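Local coordinates for DNA replication licensing factor MCM related protein (PDB 4ME3) that probably binds single-stranded DNA and, as the N-terminal part of an ATP-dependent MCM helicase, is thought to help unwind DNA during replication, at residues A143-S148 with V156-N161; F25-Y30 with E55-Q60; T134-K139 with D223-L228. All blocks are in the same frame, centred on the assembly; numbering follows the deposited sequence.

Contact 1: A143-S148 with V156-N161; sequences AAFECS and VEQTEN. With ZN (zinc ion), chain B.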
loop_
_atom_site.group_PDB
_atom_site.type_symbol
_atom_site.label_atom_id
_atom_site.label_comp_id
_atom_site.label_asym_id
_atom_site.label_seq_id
_atom_site.Cartn_x
_atom_site.Cartn_y
_atom_site.Cartn_z
ATOM N N ALA A 143 7.267 -5.421 11.367
ATOM C CA ALA A 143 8.494 -5.974 11.934
ATOM C C ALA A 143 8.458 -6.016 13.454
ATOM O O ALA A 143 8.196 -5.008 14.106
ATOM C CB ALA A 143 9.687 -5.166 11.468
ATOM N N ALA A 144 8.751 -7.189 14.011
ATOM C CA ALA A 144 8.849 -7.362 15.455
ATOM C C ALA A 144 10.263 -7.045 15.934
ATOM O O ALA A 144 11.229 -7.612 15.434
ATOM C CB ALA A 144 8.480 -8.790 15.837
ATOM N N PHE A 145 10.375 -6.145 16.907
ATOM C CA PHE A 145 11.666 -5.795 17.490
ATOM C C PHE A 145 11.687 -6.104 18.983
ATOM O O PHE A 145 10.803 -5.678 19.724
ATOM C CB PHE A 145 11.969 -4.312 17.269
ATOM C CG PHE A 145 12.311 -3.965 15.849
ATOM C CD1 PHE A 145 13.610 -4.091 15.386
ATOM C CD2 PHE A 145 11.337 -3.509 14.978
ATOM C CE1 PHE A 145 13.929 -3.770 14.081
ATOM C CE2 PHE A 145 11.652 -3.185 13.673
ATOM C CZ PHE A 145 12.949 -3.318 13.225
ATOM N N GLU A 146 12.705 -6.837 19.424
ATOM C CA GLU A 146 12.816 -7.209 20.830
ATOM C C GLU A 146 13.711 -6.241 21.597
ATOM O O GLU A 146 14.856 -5.994 21.209
ATOM C CB GLU A 146 13.348 -8.637 20.966
ATOM C CG GLU A 146 13.564 -9.070 22.408
ATOM C CD GLU A 146 14.019 -10.512 22.526
ATOM O OE1 GLU A 146 14.086 -11.208 21.490
ATOM O OE2 GLU A 146 14.312 -10.950 23.659
ATOM N N CYS A 147 13.176 -5.698 22.687
ATOM C CA CYS A 147 13.894 -4.737 23.518
ATOM C C CYS A 147 15.016 -5.416 24.295
ATOM O O CYS A 147 14.802 -6.442 24.935
ATOM C CB CYS A 147 12.923 -4.069 24.497
ATOM S SG CYS A 147 13.714 -2.954 25.684
ATOM N N SER A 148 16.212 -4.839 24.241
ATOM C CA SER A 148 17.361 -5.415 24.931
ATOM C C SER A 148 17.187 -5.384 26.449
ATOM O O SER A 148 17.856 -6.125 27.170
ATOM C CB SER A 148 18.649 -4.688 24.534
ATOM O OG SER A 148 18.562 -3.298 24.795
ATOM N N VAL A 156 6.915 -2.389 14.265
ATOM C CA VAL A 156 7.034 -1.200 13.430
ATOM C C VAL A 156 6.670 -1.537 11.992
ATOM O O VAL A 156 7.264 -2.429 11.387
ATOM C CB VAL A 156 8.463 -0.633 13.453
ATOM C CG1 VAL A 156 8.542 0.641 12.614
ATOM C CG2 VAL A 156 8.909 -0.365 14.880
ATOM N N GLU A 157 5.688 -0.825 11.449
ATOM C CA GLU A 157 5.297 -1.013 10.059
ATOM C C GLU A 157 6.427 -0.568 9.141
ATOM O O GLU A 157 7.067 0.457 9.381
ATOM C CB GLU A 157 4.028 -0.220 9.742
ATOM C CG GLU A 157 3.531 -0.411 8.320
ATOM C CD GLU A 157 2.339 0.465 7.993
ATOM O OE1 GLU A 157 1.815 1.126 8.912
ATOM O OE2 GLU A 157 1.929 0.500 6.814
ATOM N N GLN A 158 6.666 -1.345 8.090
ATOM C CA GLN A 158 7.727 -1.050 7.139
ATOM C C GLN A 158 7.141 -0.472 5.857
ATOM O O GLN A 158 6.193 -1.016 5.296
ATOM C CB GLN A 158 8.518 -2.319 6.829
ATOM C CG GLN A 158 9.094 -2.982 8.058
ATOM C CD GLN A 158 10.106 -2.106 8.764
ATOM O OE1 GLN A 158 11.041 -1.605 8.144
ATOM N NE2 GLN A 158 9.917 -1.907 10.063
ATOM N N THR A 159 7.705 0.642 5.406
ATOM C CA THR A 159 7.206 1.319 4.216
ATOM C C THR A 159 8.308 1.599 3.196
ATOM O O THR A 159 8.023 2.000 2.069
ATOM C CB THR A 159 6.531 2.650 4.590
ATOM O OG1 THR A 159 7.442 3.455 5.350
ATOM C CG2 THR A 159 5.276 2.398 5.411
ATOM N N GLU A 160 9.560 1.379 3.587
ATOM C CA GLU A 160 10.691 1.692 2.724
ATOM C C GLU A 160 11.552 0.461 2.471
ATOM O O GLU A 160 11.378 -0.577 3.111
ATOM C CB GLU A 160 11.542 2.797 3.350
ATOM C CG GLU A 160 10.801 4.110 3.540
ATOM C CD GLU A 160 11.696 5.213 4.072
ATOM O OE1 GLU A 160 12.905 4.963 4.258
ATOM O OE2 GLU A 160 11.189 6.332 4.303
ATOM N N ASN A 161 12.483 0.584 1.531
ATOM C CA ASN A 161 13.390 -0.506 1.203
ATOM C C ASN A 161 14.387 -0.757 2.326
ATOM O O ASN A 161 14.885 -1.871 2.485
ATOM C CB ASN A 161 14.128 -0.205 -0.102
ATOM C CG ASN A 161 13.204 -0.203 -1.304
ATOM O OD1 ASN A 161 11.981 -0.255 -1.161
ATOM N ND2 ASN A 161 13.782 -0.142 -2.498
HETATM ZN ZN ZN B . 11.678 -2.493 26.742
#

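Contact 2: F25-Y30 with E55-Q60; sequences FRLYGY and EDYNWQ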
loop_
_atom_site.group_PDB
_atom_site.type_symbol
_atom_site.label_atom_id
_atom_site.label_comp_id
_atom_site.label_asym_id
_atom_site.label_seq_id
_atom_site.Cartn_x
_atom_site.Cartn_y
_atom_site.Cartn_z
ATOM N N PHE A 25 -18.593 4.442 4.535
ATOM C CA PHE A 25 -18.736 2.995 4.610
ATOM C C PHE A 25 -20.170 2.633 4.976
ATOM O O PHE A 25 -20.749 1.704 4.414
ATOM C CB PHE A 25 -17.776 2.403 5.644
ATOM C CG PHE A 25 -16.330 2.417 5.225
ATOM C CD1 PHE A 25 -15.956 2.094 3.927
ATOM C CD2 PHE A 25 -15.341 2.740 6.138
ATOM C CE1 PHE A 25 -14.627 2.105 3.553
ATOM C CE2 PHE A 25 -14.011 2.754 5.767
ATOM C CZ PHE A 25 -13.655 2.431 4.473
ATOM N N ARG A 26 -20.742 3.379 5.916
ATOM C CA ARG A 26 -22.107 3.124 6.364
ATOM C C ARG A 26 -23.130 3.511 5.300
ATOM O O ARG A 26 -23.972 2.699 4.909
ATOM C CB ARG A 26 -22.399 3.892 7.654
ATOM C CG ARG A 26 -23.741 3.536 8.273
ATOM C CD ARG A 26 -24.092 4.428 9.456
ATOM N NE ARG A 26 -23.102 5.477 9.697
ATOM C CZ ARG A 26 -22.025 5.339 10.464
ATOM N NH1 ARG A 26 -21.766 4.187 11.074
ATOM N NH2 ARG A 26 -21.192 6.359 10.621
ATOM N N LEU A 27 -23.051 4.756 4.840
ATOM C CA LEU A 27 -24.016 5.297 3.886
ATOM C C LEU A 27 -24.151 4.445 2.635
ATOM O O LEU A 27 -25.257 4.231 2.146
ATOM C CB LEU A 27 -23.617 6.711 3.466
ATOM C CG LEU A 27 -24.183 7.885 4.253
ATOM C CD1 LEU A 27 -23.589 9.170 3.703
ATOM C CD2 LEU A 27 -25.707 7.917 4.177
ATOM N N TYR A 28 -23.027 3.965 2.107
ATOM C CA TYR A 28 -23.039 3.253 0.832
ATOM C C TYR A 28 -23.044 1.732 0.961
ATOM O O TYR A 28 -22.869 1.018 -0.027
ATOM C CB TYR A 28 -21.900 3.753 -0.062
ATOM C CG TYR A 28 -22.264 5.076 -0.685
ATOM C CD1 TYR A 28 -22.096 6.263 0.013
ATOM C CD2 TYR A 28 -22.839 5.134 -1.946
ATOM C CE1 TYR A 28 -22.457 7.467 -0.537
ATOM C CE2 TYR A 28 -23.204 6.339 -2.504
ATOM C CZ TYR A 28 -23.012 7.501 -1.795
ATOM O OH TYR A 28 -23.377 8.704 -2.346
ATOM N N GLY A 29 -23.269 1.246 2.180
ATOM C CA GLY A 29 -23.579 -0.155 2.403
ATOM C C GLY A 29 -22.387 -1.088 2.423
ATOM O O GLY A 29 -22.524 -2.278 2.137
ATOM N N TYR A 30 -21.217 -0.562 2.767
ATOM C CA TYR A 30 -20.005 -1.375 2.800
ATOM C C TYR A 30 -19.880 -2.163 4.104
ATOM O O TYR A 30 -19.129 -3.132 4.180
ATOM C CB TYR A 30 -18.769 -0.501 2.578
ATOM C CG TYR A 30 -18.573 -0.107 1.129
ATOM C CD1 TYR A 30 -17.905 -0.947 0.247
ATOM C CD2 TYR A 30 -19.073 1.091 0.639
ATOM C CE1 TYR A 30 -17.736 -0.601 -1.079
ATOM C CE2 TYR A 30 -18.905 1.448 -0.689
ATOM C CZ TYR A 30 -18.236 0.600 -1.542
ATOM O OH TYR A 30 -18.078 0.955 -2.862
ATOM N N GLU A 55 -17.377 9.358 -5.479
ATOM C CA GLU A 55 -17.765 10.587 -6.175
ATOM C C GLU A 55 -19.181 11.020 -5.800
ATOM O O GLU A 55 -19.443 12.205 -5.581
ATOM C CB GLU A 55 -17.675 10.397 -7.691
ATOM C CG GLU A 55 -16.539 11.169 -8.342
ATOM C CD GLU A 55 -16.455 10.932 -9.837
ATOM O OE1 GLU A 55 -17.063 9.955 -10.324
ATOM O OE2 GLU A 55 -15.778 11.725 -10.525
ATOM N N ASP A 56 -20.088 10.052 -5.733
ATOM C CA ASP A 56 -21.481 10.317 -5.389
ATOM C C ASP A 56 -21.601 10.837 -3.959
ATOM O O ASP A 56 -22.477 11.646 -3.644
ATOM C CB ASP A 56 -22.305 9.040 -5.543
ATOM C CG ASP A 56 -23.790 9.307 -5.572
ATOM O OD1 ASP A 56 -24.265 9.872 -6.582
ATOM O OD2 ASP A 56 -24.482 8.946 -4.597
ATOM N N TYR A 57 -20.708 10.357 -3.102
ATOM C CA TYR A 57 -20.700 10.700 -1.685
ATOM C C TYR A 57 -20.267 12.143 -1.455
ATOM O O TYR A 57 -20.963 12.921 -0.805
ATOM C CB TYR A 57 -19.761 9.737 -0.955
ATOM C CG TYR A 57 -19.427 10.103 0.470
ATOM C CD1 TYR A 57 -20.426 10.322 1.409
ATOM C CD2 TYR A 57 -18.105 10.198 0.884
ATOM C CE1 TYR A 57 -20.117 10.641 2.712
ATOM C CE2 TYR A 57 -17.787 10.517 2.186
ATOM C CZ TYR A 57 -18.798 10.737 3.095
ATOM O OH TYR A 57 -18.492 11.048 4.398
ATOM N N ASN A 58 -19.110 12.493 -2.002
ATOM C CA ASN A 58 -18.529 13.815 -1.813
ATOM C C ASN A 58 -17.427 13.966 -2.846
ATOM O O ASN A 58 -16.385 13.330 -2.730
ATOM C CB ASN A 58 -17.967 13.934 -0.396
ATOM C CG ASN A 58 -17.332 15.285 -0.118
ATOM O OD1 ASN A 58 -16.627 15.847 -0.958
ATOM N ND2 ASN A 58 -17.567 15.805 1.080
ATOM N N TRP A 59 -17.647 14.776 -3.874
ATOM C CA TRP A 59 -16.704 14.787 -4.988
ATOM C C TRP A 59 -15.382 15.459 -4.615
ATOM O O TRP A 59 -14.351 15.176 -5.224
ATOM C CB TRP A 59 -17.323 15.388 -6.257
ATOM C CG TRP A 59 -17.492 16.868 -6.252
ATOM C CD1 TRP A 59 -18.580 17.569 -5.816
ATOM C CD2 TRP A 59 -16.554 17.839 -6.730
ATOM N NE1 TRP A 59 -18.373 18.917 -5.986
ATOM C CE2 TRP A 59 -17.136 19.108 -6.547
ATOM C CE3 TRP A 59 -15.277 17.758 -7.293
ATOM C CZ2 TRP A 59 -16.484 20.290 -6.902
ATOM C CZ3 TRP A 59 -14.630 18.931 -7.646
ATOM C CH2 TRP A 59 -15.235 20.178 -7.449
ATOM N N GLN A 60 -15.406 16.319 -3.599
ATOM C CA GLN A 60 -14.177 16.901 -3.063
ATOM C C GLN A 60 -13.330 15.824 -2.393
ATOM O O GLN A 60 -12.114 15.763 -2.575
ATOM C CB GLN A 60 -14.488 17.995 -2.040
ATOM C CG GLN A 60 -14.089 19.397 -2.480
ATOM C CD GLN A 60 -14.898 19.903 -3.661
ATOM O OE1 GLN A 60 -14.346 20.461 -4.611
ATOM N NE2 GLN A 60 -16.213 19.725 -3.599
#

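Contact 3: T134-K139 with D223-L228; sequences TEVFPK and DLAGLL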
loop_
_atom_site.group_PDB
_atom_site.type_symbol
_atom_site.label_atom_id
_atom_site.label_comp_id
_atom_site.label_asym_id
_atom_site.label_seq_id
_atom_site.Cartn_x
_atom_site.Cartn_y
_atom_site.Cartn_z
ATOM N N THR A 134 9.321 -10.460 -11.934
ATOM C CA THR A 134 10.244 -11.087 -11.009
ATOM C C THR A 134 9.569 -12.295 -10.390
ATOM O O THR A 134 8.379 -12.536 -10.597
ATOM C CB THR A 134 10.639 -10.141 -9.863
ATOM O OG1 THR A 134 9.482 -9.838 -9.072
ATOM C CG2 THR A 134 11.244 -8.854 -10.401
ATOM N N GLU A 135 10.337 -13.063 -9.631
ATOM C CA GLU A 135 9.751 -14.054 -8.757
ATOM C C GLU A 135 8.886 -13.320 -7.740
ATOM O O GLU A 135 9.015 -12.105 -7.554
ATOM C CB GLU A 135 10.840 -14.860 -8.038
ATOM C CG GLU A 135 11.600 -14.094 -6.955
ATOM C CD GLU A 135 12.680 -13.179 -7.510
ATOM O OE1 GLU A 135 12.833 -13.105 -8.749
ATOM O OE2 GLU A 135 13.381 -12.532 -6.701
ATOM N N VAL A 136 7.993 -14.051 -7.089
ATOM C CA VAL A 136 7.275 -13.509 -5.950
ATOM C C VAL A 136 8.134 -13.713 -4.706
ATOM O O VAL A 136 8.492 -14.845 -4.376
ATOM C CB VAL A 136 5.919 -14.197 -5.761
ATOM C CG1 VAL A 136 5.233 -13.674 -4.512
ATOM C CG2 VAL A 136 5.040 -13.985 -6.985
ATOM N N PHE A 137 8.477 -12.623 -4.026
ATOM C CA PHE A 137 9.374 -12.698 -2.876
ATOM C C PHE A 137 8.773 -12.015 -1.656
ATOM O O PHE A 137 7.893 -11.163 -1.783
ATOM C CB PHE A 137 10.729 -12.078 -3.216
ATOM C CG PHE A 137 10.658 -10.623 -3.569
ATOM C CD1 PHE A 137 10.370 -10.224 -4.862
ATOM C CD2 PHE A 137 10.886 -9.652 -2.606
ATOM C CE1 PHE A 137 10.303 -8.878 -5.190
ATOM C CE2 PHE A 137 10.825 -8.312 -2.926
ATOM C CZ PHE A 137 10.532 -7.924 -4.221
ATOM N N PRO A 138 9.237 -12.400 -0.458
ATOM C CA PRO A 138 8.668 -11.823 0.762
ATOM C C PRO A 138 9.320 -10.501 1.150
ATOM O O PRO A 138 10.531 -10.333 1.022
ATOM C CB PRO A 138 8.966 -12.890 1.815
ATOM C CG PRO A 138 10.251 -13.487 1.359
ATOM C CD PRO A 138 10.216 -13.460 -0.156
ATOM N N LYS A 139 8.500 -9.569 1.617
ATOM C CA LYS A 139 8.983 -8.299 2.131
ATOM C C LYS A 139 8.446 -8.101 3.540
ATOM O O LYS A 139 7.272 -8.342 3.810
ATOM C CB LYS A 139 8.531 -7.143 1.236
ATOM C CG LYS A 139 8.685 -5.767 1.877
ATOM C CD LYS A 139 7.748 -4.751 1.246
ATOM C CE LYS A 139 7.375 -3.653 2.234
ATOM N NZ LYS A 139 6.236 -2.830 1.741
ATOM N N ASP A 223 -2.167 -9.433 -2.102
ATOM C CA ASP A 223 -3.169 -10.099 -2.928
ATOM C C ASP A 223 -3.010 -9.825 -4.423
ATOM O O ASP A 223 -3.589 -10.532 -5.247
ATOM C CB ASP A 223 -4.585 -9.704 -2.480
ATOM C CG ASP A 223 -4.736 -8.206 -2.252
ATOM O OD1 ASP A 223 -3.908 -7.629 -1.518
ATOM O OD2 ASP A 223 -5.686 -7.605 -2.797
ATOM N N LEU A 224 -2.232 -8.805 -4.773
ATOM C CA LEU A 224 -2.021 -8.464 -6.176
ATOM C C LEU A 224 -0.768 -9.114 -6.767
ATOM O O LEU A 224 -0.585 -9.109 -7.981
ATOM C CB LEU A 224 -1.953 -6.942 -6.352
ATOM C CG LEU A 224 -3.237 -6.185 -5.999
ATOM C CD1 LEU A 224 -3.086 -4.706 -6.331
ATOM C CD2 LEU A 224 -4.434 -6.785 -6.717
ATOM N N ALA A 225 0.091 -9.680 -5.923
ATOM C CA ALA A 225 1.298 -10.334 -6.421
ATOM C C ALA A 225 0.972 -11.680 -7.065
ATOM O O ALA A 225 0.068 -12.382 -6.624
ATOM C CB ALA A 225 2.308 -10.517 -5.297
ATOM N N GLY A 226 1.713 -12.027 -8.110
ATOM C CA GLY A 226 1.590 -13.324 -8.747
ATOM C C GLY A 226 0.430 -13.438 -9.718
ATOM O O GLY A 226 -0.027 -14.541 -10.003
ATOM N N LEU A 227 -0.037 -12.305 -10.232
ATOM C CA LEU A 227 -1.197 -12.284 -11.122
ATOM C C LEU A 227 -0.837 -11.989 -12.575
ATOM O O LEU A 227 -1.579 -12.358 -13.484
ATOM C CB LEU A 227 -2.210 -11.240 -10.647
ATOM C CG LEU A 227 -2.854 -11.471 -9.278
ATOM C CD1 LEU A 227 -3.818 -10.336 -8.950
ATOM C CD2 LEU A 227 -3.565 -12.809 -9.233
ATOM N N LEU A 228 0.293 -11.323 -12.797
ATOM C CA LEU A 228 0.634 -10.830 -14.126
ATOM C C LEU A 228 1.791 -11.609 -14.749
ATOM O O LEU A 228 2.792 -11.896 -14.087
ATOM C CB LEU A 228 0.965 -9.335 -14.060
ATOM C CG LEU A 228 -0.142 -8.451 -13.473
ATOM C CD1 LEU A 228 0.260 -6.978 -13.477
ATOM C CD2 LEU A 228 -1.439 -8.647 -14.232
#

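Contact 1: A143-S148 with V156-N161
Ala143 and Val156 form an antiparallel hydrogen-bonded pair, with Ala143 N reaching Val156 O at 3.0 Å. Val156 N returns to Ala143 O at 2.9 Å. Gln158 NE2 also lies 3.0 Å from Val156 O, and it and Ala143 N reach that oxygen from opposite faces of its plane, so two donors grip one carbonyl oxygen. A bend at chi2 (-63°) folds the glutamine chain back toward the strand pair, and Gln158 NE2 passes 3.6 Å from Ala143 CB, where the small methyl leaves room for it. The other end of the amide, OE1, takes the backbone N-H of Ser164. Shortening Gln158 to an alanine removes both amide bonds and is likely to leave Val156 O with one donor fewer, the Ser164 N-H without this acceptor and the Ala143 methyl without its neighbour. The branched Val156, well suited to a strand, sets CG2 4.0 Å from Phe145 CD2, approaching the ring obliquely, while Gln158 NE2 lies near the ring's edge. Two residues beyond Phe145, Cys147 SG binds zinc at 2.3 Å, with Cys150, Cys169 and Cys172 completing the four-cysteine site. Strands 123-147 and 153-157 form a beta hairpin of the zinc-binding region, and strand 183-185 flanks it, Leu185 touching both Ala143 and Phe145 and Phe183 touching Phe145.

Contact 2: F25-Y30 with E55-Q60
Tyr28 OH donates a hydrogen bond to Asp56 OD2, 2.5 Å away, from just past the end of helix 14-27 to the last turn of helix 51-57. The oxygen is met on its anti side, with the hydroxyl 21° out of the carboxylate plane, and it lies at the edge of the tyrosine ring. Ring and carboxylate stand nearly perpendicular, 87° apart. A tyrosine suits this place because its long, rigid ring spans the gap between the helix ends and still delivers a hydroxyl. On its way the ring passes close to Tyr57, Tyr28 CE1 lying 3.5 Å from Tyr57 CB. Tyr57 holds its ring trans to the backbone N (chi1 169°), which carries it past Tyr28 to Leu27, whose CD1 comes within 3.9 Å of Tyr57 CE1; these two side chains cross at about a right angle. Phe24 meets the rings of both Tyr28 and Tyr57, adding a third aromatic group. Gly29, with positive phi, is the C-prime residue of a Schellman motif: Tyr30 N bonds Phe25 O and Gly29 N bonds Arg26 O. The arrangement is a meeting of two helix C-termini, one closed by a Schellman turn, within the helical part of the MCM N-terminal domain.

Contact 3: T134-K139 with D223-L228
Val136 packs most closely against Gly226, its CG2 methyl 3.9 Å from Gly226 CA and 4.0 Å from Gly226 N. The methyl thus rests on bare backbone. Glycine fits mainly because the chain turns here with positive phi (81°); a side-chain carbon on Gly226 would sit against this same methyl. The other branch is looser. CG1, anti to the backbone N of Val136 (chi1 176°), faces Ala225 CB, but the two carbons are 4.4 Å apart, so the alanine methyl gives the valine only a light apolar neighbour. This is where the long strand 123-147 of the OB-fold domain passes the loop between strands 215-221 and 233-247. Strand 191-201 lies beside both partners: Asp194 touches Val136 and Ala225, and Gln196 takes the N-H of Gly226 with OE1 while its NE2 donates to Thr134 O. That strand supplies polar links to both segments, and Leu228 O also takes a hydrogen bond from Asn133 ND2, whereas Val136 meets the loop through apolar contact. On the solvent side Val136 and Glu135 are both exposed. Two residues before the valine, Thr134 OG1 donates to Glu135 O at 2.8 Å and also engages Lys197 N. At the far end of the segment, Lys139 NZ forms a salt bridge with Glu221.

In the fold
Contact 1 is the buried one of the three, while contacts 2 and 3 lie at the surface. Contacts 1 and 3 share strand 123-147 and belong to the OB-fold domain; both segments of contact 1 lie in the part of the chain between those of contact 3, and the two contacts touch where Gln158 O packs against Lys139 NZ. Contact 2 closes before either opens and belongs to the helical N-terminal region, its centre about 35 Å from that of contact 1. The chemistry follows the setting: paired backbone bonds join neighbouring strands in contact 1, a side-chain bond and aromatic packing link helix ends in contact 2, and a valine methyl laid on a glycine backbone joins strand 123-147 to a loop in contact 3.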